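Local coordinates for uncharacterized protein (Parabacteroides distasonis, PDB 3LM3), which is of unknown function but is probably a carbohydrate-active enzyme related to glycoside hydrolases and polysaccharide deacetylases, at residues S37-L42 / R120-R125; E61-N66 / G70-G75; V106-G111 / R125-A130; E327-Q332 / D337-R342. One frame throughout, in Å; residues are numbered along the deposited sequence. Where two conformers were deposited one is given.

Overall arrangement
From the N terminus, strand 21-29 leads into the loop that holds residues 37-42. Contact 1 ties this loop to helix 120-138 and closes a long loop of chain. Contact 2 lies within that loop and closes a short turn between the end of helix 53-64 and the chain entering strand 73-76. Contact 3 closes another short loop and crosses contact 1: residues 106-111 lie inside the long loop, while 125-130 run on beyond 120-125. The two touch through Ser37 and Glu126. Contacts 2 and 3 meet in the parallel sheet, where strands 73-76 and 105-108 are neighbours. Contact 4 follows in series, closing a short loop between helix 322-332 and strand 341-346 of the antiparallel sheet.

Contact 1. Residues S37-L42 / R120-R125; sequences SRDVKL and RERVNR
Arg122 sends CG anti to its backbone N (chi1 177°) and stays extended out to NE, which carries its guanidinium from the helix across to Ser37 and Asp39. Ser37 also holds OG anti to its own N, while Asp39 turns its carboxylate in between N and the carbonyl carbon. Arg122 NH2 is split between two acceptors through two bent bonds. Arg122 NH2 donates to Asp39 OD1 at 2.8 Å, with an N-H...acceptor angle of 135°, in a salt bridge. OD1 accepts through its syn lone pair and lies in the guanidinium plane. The two flat groups are nearly coplanar, 16° apart. Arg122 NH2 also donates to Ser37 OG at 2.9 Å, with the oxygen tilted out of that plane. A water closes the other side of the pair: it donates to Asp39 OD2 and accepts from Arg122 NH1. Val40 CG2 packs obliquely against Arg122 NH2 at 4.0 Å. Glu126, one turn further along the helix, binds both Ser37 OG and Arg122 NE. The guanidinium is shared by two carboxylates, which would probably help to stabilise its charge. This loop-to-helix salt bridge pins the connection after strand 21-29 to the first turn of helix 120-138.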
# COMPACT_ATOMS: atom_id res chain seq x y z
N SER A 37 -7.75 -2.07 -17.94
CA SER A 37 -7.26 -1.91 -19.31
C SER A 37 -8.17 -0.95 -20.05
O SER A 37 -9.05 -0.34 -19.44
CB SER A 37 -7.14 -3.27 -20.00
OG SER A 37 -6.48 -3.14 -21.24
N ARG A 38 -7.97 -0.80 -21.35
CA ARG A 38 -8.79 0.13 -22.11
C ARG A 38 -10.26 -0.29 -22.14
O ARG A 38 -11.17 0.53 -21.94
CB ARG A 38 -8.28 0.25 -23.54
CG ARG A 38 -6.92 0.88 -23.63
CD ARG A 38 -6.42 0.94 -25.07
NE ARG A 38 -5.11 1.61 -25.18
CZ ARG A 38 -3.91 1.00 -25.18
NH1 ARG A 38 -3.82 -0.32 -25.06
NH2 ARG A 38 -2.80 1.72 -25.30
N ASP A 39 -10.48 -1.57 -22.41
CA ASP A 39 -11.85 -2.12 -22.60
C ASP A 39 -12.33 -2.93 -21.39
O ASP A 39 -13.42 -3.47 -21.41
CB ASP A 39 -11.88 -2.98 -23.88
CG ASP A 39 -10.95 -4.21 -23.80
OD1 ASP A 39 -9.83 -4.11 -23.29
OD2 ASP A 39 -11.36 -5.31 -24.23
N VAL A 40 -11.52 -3.06 -20.35
CA VAL A 40 -11.88 -3.86 -19.19
C VAL A 40 -12.15 -2.91 -18.05
O VAL A 40 -11.23 -2.52 -17.32
CB VAL A 40 -10.80 -4.90 -18.83
CG1 VAL A 40 -11.25 -5.78 -17.65
CG2 VAL A 40 -10.46 -5.77 -20.06
N LYS A 41 -13.41 -2.51 -17.95
CA LYS A 41 -13.89 -1.54 -16.99
C LYS A 41 -14.74 -2.28 -16.01
O LYS A 41 -15.88 -2.62 -16.30
CB LYS A 41 -14.67 -0.45 -17.70
CG LYS A 41 -13.88 0.39 -18.65
CD LYS A 41 -14.81 1.33 -19.41
CE LYS A 41 -14.06 2.39 -20.12
NZ LYS A 41 -15.00 3.23 -20.93
N LEU A 42 -14.18 -2.63 -14.87
CA LEU A 42 -14.85 -3.56 -13.96
C LEU A 42 -15.97 -2.89 -13.14
O LEU A 42 -16.80 -3.57 -12.53
CB LEU A 42 -13.83 -4.27 -13.06
CG LEU A 42 -12.65 -4.96 -13.77
CD1 LEU A 42 -11.54 -5.28 -12.75
CD2 LEU A 42 -13.15 -6.19 -14.50
N ARG A 120 -0.55 -12.21 -17.77
CA ARG A 120 0.73 -11.58 -17.43
C ARG A 120 1.33 -10.81 -18.60
O ARG A 120 1.76 -9.67 -18.43
CB ARG A 120 1.70 -12.65 -16.90
CG ARG A 120 1.33 -13.21 -15.54
CD ARG A 120 2.04 -14.49 -15.24
NE ARG A 120 1.83 -14.88 -13.85
CZ ARG A 120 0.78 -15.55 -13.38
NH1 ARG A 120 -0.22 -15.94 -14.17
NH2 ARG A 120 0.70 -15.79 -12.09
N GLU A 121 1.35 -11.43 -19.78
CA GLU A 121 1.96 -10.79 -20.95
C GLU A 121 1.23 -9.52 -21.35
O GLU A 121 1.86 -8.58 -21.82
CB GLU A 121 2.00 -11.75 -22.15
CG GLU A 121 2.98 -12.91 -22.00
N ARG A 122 -0.09 -9.48 -21.17
CA ARG A 122 -0.86 -8.29 -21.47
C ARG A 122 -0.57 -7.16 -20.48
O ARG A 122 -0.43 -6.00 -20.88
CB ARG A 122 -2.36 -8.61 -21.49
CG ARG A 122 -3.22 -7.37 -21.72
CD ARG A 122 -4.63 -7.75 -22.06
NE ARG A 122 -5.45 -6.57 -22.22
CZ ARG A 122 -6.75 -6.60 -22.51
NH1 ARG A 122 -7.37 -7.77 -22.67
NH2 ARG A 122 -7.42 -5.47 -22.67
N VAL A 123 -0.52 -7.47 -19.18
CA VAL A 123 -0.13 -6.48 -18.20
C VAL A 123 1.23 -5.91 -18.58
O VAL A 123 1.41 -4.69 -18.57
CB VAL A 123 -0.14 -7.03 -16.77
CG1 VAL A 123 0.33 -5.97 -15.76
CG2 VAL A 123 -1.55 -7.56 -16.37
N ASN A 124 2.19 -6.77 -18.90
CA ASN A 124 3.53 -6.28 -19.21
C ASN A 124 3.51 -5.34 -20.43
O ASN A 124 4.10 -4.25 -20.42
CB ASN A 124 4.51 -7.44 -19.47
CG ASN A 124 4.75 -8.28 -18.24
OD1 ASN A 124 4.43 -7.85 -17.12
ND2 ASN A 124 5.28 -9.49 -18.42
N ARG A 125 2.82 -5.77 -21.47
CA ARG A 125 2.73 -5.01 -22.71
C ARG A 125 2.11 -3.64 -22.45
O ARG A 125 2.59 -2.62 -22.95
CB ARG A 125 1.94 -5.77 -23.76
CG ARG A 125 1.71 -5.00 -25.03
CD ARG A 125 1.04 -5.86 -26.10
NE ARG A 125 -0.28 -6.33 -25.68
CZ ARG A 125 -0.62 -7.58 -25.35
NH1 ARG A 125 0.24 -8.58 -25.37
NH2 ARG A 125 -1.87 -7.84 -24.99
O HOH W 1 -10.03 -7.52 -23.74

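Contact 2. Residues E61-N66 / G70-G75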
# COMPACT_ATOMS: atom_id res chain seq x y z
N GLU A 61 -2.75 21.77 -4.12
CA GLU A 61 -2.51 22.93 -3.29
C GLU A 61 -2.74 22.63 -1.81
O GLU A 61 -1.99 23.06 -0.95
CB GLU A 61 -3.33 24.12 -3.84
CG GLU A 61 -2.77 24.55 -5.24
CD GLU A 61 -3.45 25.70 -5.96
OE1 GLU A 61 -4.61 26.00 -5.64
OE2 GLU A 61 -2.78 26.25 -6.90
N ALA A 62 -3.76 21.82 -1.52
CA ALA A 62 -4.02 21.39 -0.16
C ALA A 62 -2.81 20.60 0.38
O ALA A 62 -2.36 20.80 1.52
CB ALA A 62 -5.32 20.56 -0.10
N PHE A 63 -2.30 19.68 -0.45
CA PHE A 63 -1.13 18.86 -0.10
C PHE A 63 0.11 19.69 0.22
O PHE A 63 0.87 19.33 1.11
CB PHE A 63 -0.85 17.89 -1.24
CG PHE A 63 0.45 17.12 -1.12
CD1 PHE A 63 0.51 15.96 -0.36
CD2 PHE A 63 1.59 17.54 -1.78
CE1 PHE A 63 1.73 15.22 -0.27
CE2 PHE A 63 2.76 16.82 -1.70
CZ PHE A 63 2.83 15.67 -0.96
N ALA A 64 0.29 20.79 -0.50
CA ALA A 64 1.45 21.64 -0.29
C ALA A 64 1.39 22.47 0.98
O ALA A 64 2.41 23.07 1.35
CB ALA A 64 1.61 22.55 -1.50
N THR A 65 0.23 22.53 1.64
CA THR A 65 0.10 23.34 2.87
C THR A 65 1.09 22.89 3.93
O THR A 65 1.10 21.75 4.32
CB THR A 65 -1.33 23.18 3.47
OG1 THR A 65 -2.29 23.43 2.46
CG2 THR A 65 -1.56 24.15 4.65
N ASN A 66 1.93 23.82 4.41
CA ASN A 66 2.95 23.51 5.40
C ASN A 66 3.90 22.42 4.91
O ASN A 66 4.55 21.73 5.71
CB ASN A 66 2.30 23.11 6.73
CG ASN A 66 1.49 24.23 7.34
OD1 ASN A 66 0.27 24.13 7.52
ND2 ASN A 66 2.18 25.32 7.66
N GLY A 70 7.26 19.02 -0.25
CA GLY A 70 6.53 17.77 -0.53
C GLY A 70 6.34 17.51 -2.00
O GLY A 70 6.10 18.42 -2.82
N ARG A 71 6.44 16.22 -2.36
CA ARG A 71 6.06 15.78 -3.69
C ARG A 71 5.37 14.45 -3.59
O ARG A 71 5.44 13.75 -2.56
CB ARG A 71 7.25 15.74 -4.64
CG ARG A 71 8.36 14.85 -4.16
CD ARG A 71 9.32 15.62 -3.23
NE ARG A 71 10.53 14.87 -2.99
CZ ARG A 71 11.48 15.23 -2.13
NH1 ARG A 71 11.37 16.36 -1.45
NH2 ARG A 71 12.53 14.45 -1.97
N LEU A 72 4.63 14.13 -4.65
CA LEU A 72 3.75 12.97 -4.67
C LEU A 72 3.80 12.30 -6.04
O LEU A 72 4.40 12.79 -6.99
CB LEU A 72 2.34 13.40 -4.29
CG LEU A 72 1.63 14.44 -5.15
CD1 LEU A 72 1.18 13.91 -6.52
CD2 LEU A 72 0.43 15.05 -4.36
N THR A 73 3.15 11.14 -6.13
CA THR A 73 3.02 10.39 -7.36
C THR A 73 1.65 10.59 -7.95
O THR A 73 0.65 10.28 -7.29
CB THR A 73 3.25 8.90 -7.08
OG1 THR A 73 4.57 8.72 -6.54
CG2 THR A 73 3.09 8.04 -8.32
N TRP A 74 1.60 11.05 -9.19
CA TRP A 74 0.36 11.08 -9.97
C TRP A 74 0.27 9.77 -10.71
O TRP A 74 1.18 9.41 -11.46
CB TRP A 74 0.42 12.22 -10.97
CG TRP A 74 0.49 13.59 -10.36
CD1 TRP A 74 1.62 14.36 -10.20
CD2 TRP A 74 -0.60 14.38 -9.87
NE1 TRP A 74 1.28 15.56 -9.64
CE2 TRP A 74 -0.08 15.60 -9.43
CE3 TRP A 74 -2.00 14.16 -9.74
CZ2 TRP A 74 -0.87 16.61 -8.89
CZ3 TRP A 74 -2.79 15.17 -9.22
CH2 TRP A 74 -2.23 16.39 -8.80
N GLY A 75 -0.82 9.05 -10.53
CA GLY A 75 -1.01 7.79 -11.19
C GLY A 75 -2.22 7.83 -12.10
O GLY A 75 -3.32 8.16 -11.65
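Phe63 on the helix end meets Gly70, Arg71 and Leu72 with its ring. Its CB points toward residues 70-72, which lead into strand 73-76. A chi1 of 172° sets CG beside the carbonyl carbon and swings the ring off the helix. At the base of the ring, CG and CD2 lie under Leu72 CD2, with Phe63 CD2 and Leu72 CD2 3.8 Å apart. CD1 is a little farther from the same methyl. Further out, Phe63 CE2 comes up against the backbone, 3.7 Å from Gly70 C, which lies at the ring edge. At the tip, Phe63 CZ is 3.6 Å from Arg71 O, which approaches obliquely. The main contact over the face is CH-pi: Leu72 CD2 is 3.8 Å from the centroid of the Phe63 ring, only 12° off its normal. The other methyl, Leu72 CD1, sits over a face of Trp74, so the leucine is wedged between two aromatic rings. Gly70 fits close to the ring: a CB on Gly70 would crowd Phe63 CE2. Replacing Phe63 with an alanine would probably leave Leu72 CD2 without its aromatic partner and open a gap beside the backbone at Gly70 and Arg71. At the end of the helix, Thr65 N and Thr65 OG1 both donate to Ala62 O from one face of its plane. Phe63 and Leu72 also pack on Leu25 of strand 21-29, while Ala62 and Thr65 touch helix 296-313. The contact therefore fills the space between helix 53-64 and the parallel sheet.

Contact 3. Residues V106-G111 / R125-A130; sequences VTYFPG and REMSEA
Tyr108 is clamped against Ala130 and Met127 where strand 105-108 of the parallel sheet packs on helix 120-138. This is the strand-helix packing of an alpha/beta fold. The short segments run nearly antiparallel, at 157°, with axes 8.8 Å apart. The first kind of contact is apolar. Ala130 CB lies over one face of the Tyr108 ring in a CH-pi contact, 3.5 Å from the centroid and 21° off the normal. It sits toward the CG end of the ring, and the nearest pair, Ala130 CB and Tyr108 CG, is a tight 3.3 Å. Pro110 CD covers the opposite face, so the ring is held between the helix and its own chain. Met127, a selenomethionine, adds CG at 4.1 Å from Tyr108 CD2, and then its chain bends away toward helix 154-163. Met78 of helix 78-82 also touches Tyr108 and Glu126. The second kind of contact is polar and indirect. A water bridges Tyr108 OH and the Glu126 carboxylate, which is fixed in turn by Ser37 and Arg122. With an alanine at Tyr108, Ala130 CB is likely to lose its aromatic cover and the water its phenol donor. The water lies in the ring plane at the edge, accepting from Tyr108 OH at 2.7 Å and donating to Glu126 OE1 at 2.8 Å.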
# COMPACT_ATOMS: atom_id res chain seq x y z
N VAL A 106 5.15 10.89 -12.22
CA VAL A 106 4.03 10.64 -13.10
C VAL A 106 4.12 9.21 -13.58
O VAL A 106 5.13 8.81 -14.19
CB VAL A 106 4.06 11.58 -14.32
CG1 VAL A 106 2.78 11.36 -15.21
CG2 VAL A 106 4.19 13.06 -13.86
N THR A 107 3.11 8.41 -13.25
CA THR A 107 3.18 7.01 -13.63
C THR A 107 1.82 6.39 -13.88
O THR A 107 0.79 7.06 -13.90
CB THR A 107 4.00 6.19 -12.57
OG1 THR A 107 4.40 4.95 -13.18
CG2 THR A 107 3.18 5.94 -11.27
N TYR A 108 1.87 5.11 -14.22
CA TYR A 108 0.72 4.28 -14.60
C TYR A 108 0.07 3.67 -13.36
O TYR A 108 0.76 3.14 -12.47
CB TYR A 108 1.20 3.18 -15.55
CG TYR A 108 0.13 2.35 -16.22
CD1 TYR A 108 -1.01 2.92 -16.70
CD2 TYR A 108 0.29 0.97 -16.39
CE1 TYR A 108 -2.02 2.14 -17.33
CE2 TYR A 108 -0.70 0.21 -17.03
CZ TYR A 108 -1.86 0.82 -17.48
OH TYR A 108 -2.92 0.16 -18.10
N PHE A 109 -1.26 3.72 -13.33
CA PHE A 109 -2.10 3.18 -12.25
C PHE A 109 -3.23 2.39 -12.90
O PHE A 109 -4.32 2.92 -13.12
CB PHE A 109 -2.66 4.32 -11.38
CG PHE A 109 -3.13 3.90 -10.02
CD1 PHE A 109 -3.87 2.77 -9.82
CD2 PHE A 109 -2.85 4.68 -8.92
CE1 PHE A 109 -4.31 2.40 -8.53
CE2 PHE A 109 -3.26 4.33 -7.65
CZ PHE A 109 -3.99 3.17 -7.46
N PRO A 110 -2.98 1.09 -13.21
CA PRO A 110 -3.93 0.28 -13.99
C PRO A 110 -5.13 -0.25 -13.20
O PRO A 110 -5.39 -1.45 -13.19
CB PRO A 110 -3.05 -0.85 -14.53
CG PRO A 110 -1.96 -0.96 -13.59
CD PRO A 110 -1.66 0.45 -13.18
N GLY A 111 -5.88 0.63 -12.54
CA GLY A 111 -7.23 0.26 -12.07
C GLY A 111 -7.32 -0.75 -10.95
O GLY A 111 -8.32 -1.46 -10.84
N ARG A 125 2.82 -5.77 -21.47
CA ARG A 125 2.73 -5.01 -22.71
C ARG A 125 2.11 -3.64 -22.45
O ARG A 125 2.59 -2.62 -22.95
CB ARG A 125 1.94 -5.77 -23.76
CG ARG A 125 1.71 -5.00 -25.03
CD ARG A 125 1.04 -5.86 -26.10
NE ARG A 125 -0.28 -6.33 -25.68
CZ ARG A 125 -0.62 -7.58 -25.35
NH1 ARG A 125 0.24 -8.58 -25.37
NH2 ARG A 125 -1.87 -7.84 -24.99
N GLU A 126 1.02 -3.60 -21.68
CA GLU A 126 0.31 -2.35 -21.44
C GLU A 126 1.07 -1.44 -20.49
O GLU A 126 1.07 -0.23 -20.68
CB GLU A 126 -1.13 -2.64 -20.98
CG GLU A 126 -1.91 -3.30 -22.12
CD GLU A 126 -3.38 -3.53 -21.85
OE1 GLU A 126 -3.86 -3.15 -20.76
OE2 GLU A 126 -4.05 -4.09 -22.75
N MSE A 127 1.79 -1.99 -19.51
CA MSE A 127 2.69 -1.17 -18.71
C MSE A 127 3.71 -0.49 -19.61
O MSE A 127 3.96 0.71 -19.44
CB MSE A 127 3.40 -1.98 -17.61
CG MSE A 127 2.52 -2.42 -16.48
SE MSE A 127 3.45 -3.14 -14.95
CE MSE A 127 4.41 -4.56 -15.85
N SER A 128 4.32 -1.23 -20.54
CA SER A 128 5.26 -0.61 -21.47
C SER A 128 4.62 0.50 -22.30
O SER A 128 5.23 1.56 -22.52
CB SER A 128 5.89 -1.68 -22.34
OG SER A 128 6.74 -2.49 -21.54
N GLU A 129 3.40 0.27 -22.77
CA GLU A 129 2.69 1.30 -23.54
C GLU A 129 2.47 2.57 -22.72
O GLU A 129 2.65 3.69 -23.21
CB GLU A 129 1.33 0.76 -24.03
CG GLU A 129 1.43 -0.25 -25.15
CD GLU A 129 0.11 -0.91 -25.51
OE1 GLU A 129 -0.93 -0.66 -24.84
OE2 GLU A 129 0.13 -1.75 -26.45
N ALA A 130 2.03 2.40 -21.48
CA ALA A 130 1.81 3.55 -20.60
C ALA A 130 3.09 4.30 -20.28
O ALA A 130 3.10 5.54 -20.28
CB ALA A 130 1.15 3.08 -19.27
O HOH W 2 -3.17 -2.51 -18.17

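Contact 4. Residues E327-Q332 / D337-R342; sequences ELWRKQ and DDWNYR
The C-terminal end of helix 322-332 faces the chain that leads into strand 341-346, with CA atoms nearest at Gln332 and Asp338, 8.6 Å apart. Trp329 carries the contact by touching both Tyr341 and Trp339. With chi1 at -173°, its CG stands opposite the backbone N and the indole reaches across to the other segment. Trp329 NE1 donates to Tyr341 OH at 2.9 Å. The bond is bent, with an N-H...acceptor angle of 131°, and the oxygen is tilted out of the indole plane. Tyr341 OH also lies 3.4 Å from Trp329 CZ2, and it bonds to Pro191 O as well. Trp339 comes to the benzo edge of Trp329. Trp339 CD1 is 3.5 Å from Trp329 CZ2, and the two ring planes are inclined at 53°. The nitrogen of Trp339 turns to Asn336 OD1 instead. Tyr341 CE2 lies over one face of Trp339, so the three aromatic residues form a compact cluster. Around it, Trp329 packs on Val213 of strand 213-216, and Trp339 on Phe192. Asp338 accepts from Lys334 N through OD2. Two polar groups, an indole N-H and a phenol, are thus buried together. The phenol oxygen accepts from the indole N-H and also bonds the Pro191 carbonyl, which probably sets the rotation of the hydroxyl.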
# COMPACT_ATOMS: atom_id res chain seq x y z
N GLU A 327 13.40 3.71 -4.09
CA GLU A 327 14.83 3.74 -4.43
C GLU A 327 15.68 4.08 -3.22
O GLU A 327 16.78 3.55 -3.13
CB GLU A 327 15.13 4.65 -5.60
CG GLU A 327 14.60 4.12 -6.94
CD GLU A 327 15.31 2.87 -7.42
OE1 GLU A 327 16.40 2.49 -6.92
OE2 GLU A 327 14.76 2.24 -8.33
N LEU A 328 15.19 4.89 -2.28
CA LEU A 328 15.93 5.07 -1.02
C LEU A 328 16.07 3.75 -0.27
O LEU A 328 17.14 3.43 0.26
CB LEU A 328 15.26 6.10 -0.10
CG LEU A 328 15.44 7.55 -0.48
CD1 LEU A 328 14.49 8.43 0.33
CD2 LEU A 328 16.92 7.99 -0.30
N TRP A 329 15.01 2.95 -0.24
CA TRP A 329 15.05 1.65 0.41
C TRP A 329 16.05 0.73 -0.29
O TRP A 329 16.90 0.11 0.35
CB TRP A 329 13.65 1.05 0.50
CG TRP A 329 13.58 -0.20 1.31
CD1 TRP A 329 13.28 -0.30 2.63
CD2 TRP A 329 13.78 -1.53 0.84
NE1 TRP A 329 13.30 -1.61 3.02
CE2 TRP A 329 13.61 -2.39 1.93
CE3 TRP A 329 14.10 -2.08 -0.41
CZ2 TRP A 329 13.73 -3.79 1.83
CZ3 TRP A 329 14.21 -3.46 -0.52
CH2 TRP A 329 14.03 -4.29 0.59
N ARG A 330 15.98 0.69 -1.61
CA ARG A 330 16.83 -0.17 -2.44
C ARG A 330 18.31 0.22 -2.33
O ARG A 330 19.19 -0.63 -2.49
CB ARG A 330 16.35 -0.03 -3.89
CG ARG A 330 17.11 -0.83 -4.92
CD ARG A 330 16.25 -0.96 -6.21
NE ARG A 330 17.01 -1.61 -7.28
CZ ARG A 330 17.74 -0.99 -8.19
NH1 ARG A 330 17.82 0.34 -8.29
NH2 ARG A 330 18.41 -1.72 -9.09
N LYS A 331 18.58 1.49 -2.05
CA LYS A 331 19.96 1.93 -1.85
C LYS A 331 20.58 1.30 -0.59
O LYS A 331 21.78 1.01 -0.57
CB LYS A 331 20.01 3.45 -1.79
CG LYS A 331 21.38 4.05 -1.67
CD LYS A 331 21.42 5.47 -2.21
CE LYS A 331 20.60 6.43 -1.36
NZ LYS A 331 21.01 7.86 -1.58
N GLN A 332 19.75 1.10 0.43
CA GLN A 332 20.21 0.60 1.73
C GLN A 332 20.11 -0.92 1.86
O GLN A 332 21.00 -1.55 2.44
CB GLN A 332 19.39 1.28 2.84
CG GLN A 332 19.77 0.89 4.25
CD GLN A 332 21.15 1.37 4.64
OE1 GLN A 332 21.66 2.33 4.08
NE2 GLN A 332 21.76 0.70 5.61
N ASP A 337 17.79 -10.57 3.34
CA ASP A 337 18.49 -10.84 4.59
C ASP A 337 18.75 -9.56 5.39
O ASP A 337 19.14 -9.63 6.55
CB ASP A 337 19.84 -11.50 4.33
CG ASP A 337 19.72 -12.87 3.71
OD1 ASP A 337 18.78 -13.61 4.06
OD2 ASP A 337 20.64 -13.21 2.92
N ASP A 338 18.58 -8.41 4.75
CA ASP A 338 19.01 -7.13 5.31
C ASP A 338 17.95 -6.45 6.17
O ASP A 338 18.26 -5.45 6.83
CB ASP A 338 19.41 -6.16 4.19
CG ASP A 338 20.68 -6.57 3.48
OD1 ASP A 338 21.41 -7.47 3.97
OD2 ASP A 338 20.97 -5.96 2.41
N TRP A 339 16.71 -6.96 6.17
CA TRP A 339 15.63 -6.35 6.93
C TRP A 339 14.93 -7.34 7.84
O TRP A 339 14.98 -8.54 7.64
CB TRP A 339 14.60 -5.68 6.02
CG TRP A 339 13.99 -6.57 4.97
CD1 TRP A 339 14.41 -6.69 3.68
CD2 TRP A 339 12.85 -7.44 5.11
NE1 TRP A 339 13.60 -7.56 3.01
CE2 TRP A 339 12.65 -8.05 3.87
CE3 TRP A 339 11.98 -7.74 6.16
CZ2 TRP A 339 11.64 -8.97 3.65
CZ3 TRP A 339 10.96 -8.66 5.93
CH2 TRP A 339 10.82 -9.27 4.69
N ASN A 340 14.31 -6.80 8.88
CA ASN A 340 13.59 -7.58 9.86
C ASN A 340 12.69 -6.56 10.55
O ASN A 340 13.19 -5.70 11.26
CB ASN A 340 14.58 -8.25 10.83
CG ASN A 340 13.92 -9.19 11.80
OD1 ASN A 340 12.77 -9.04 12.15
ND2 ASN A 340 14.68 -10.21 12.23
N TYR A 341 11.40 -6.59 10.26
CA TYR A 341 10.48 -5.56 10.71
C TYR A 341 9.64 -5.99 11.90
O TYR A 341 9.20 -7.15 11.99
CB TYR A 341 9.53 -5.14 9.61
CG TYR A 341 10.19 -4.75 8.31
CD1 TYR A 341 11.14 -3.73 8.24
CD2 TYR A 341 9.83 -5.37 7.12
CE1 TYR A 341 11.71 -3.34 7.04
CE2 TYR A 341 10.39 -5.00 5.90
CZ TYR A 341 11.33 -3.99 5.88
OH TYR A 341 11.87 -3.57 4.66
N ARG A 342 9.45 -5.06 12.82
CA ARG A 342 8.63 -5.26 14.01
C ARG A 342 7.73 -4.05 14.19
O ARG A 342 8.16 -2.91 13.94
CB ARG A 342 9.49 -5.42 15.25
CG ARG A 342 10.30 -6.69 15.24
CD ARG A 342 11.29 -6.74 16.39
NE ARG A 342 12.24 -5.66 16.24
CZ ARG A 342 12.99 -5.13 17.19
NH1 ARG A 342 12.94 -5.58 18.45
NH2 ARG A 342 13.82 -4.13 16.88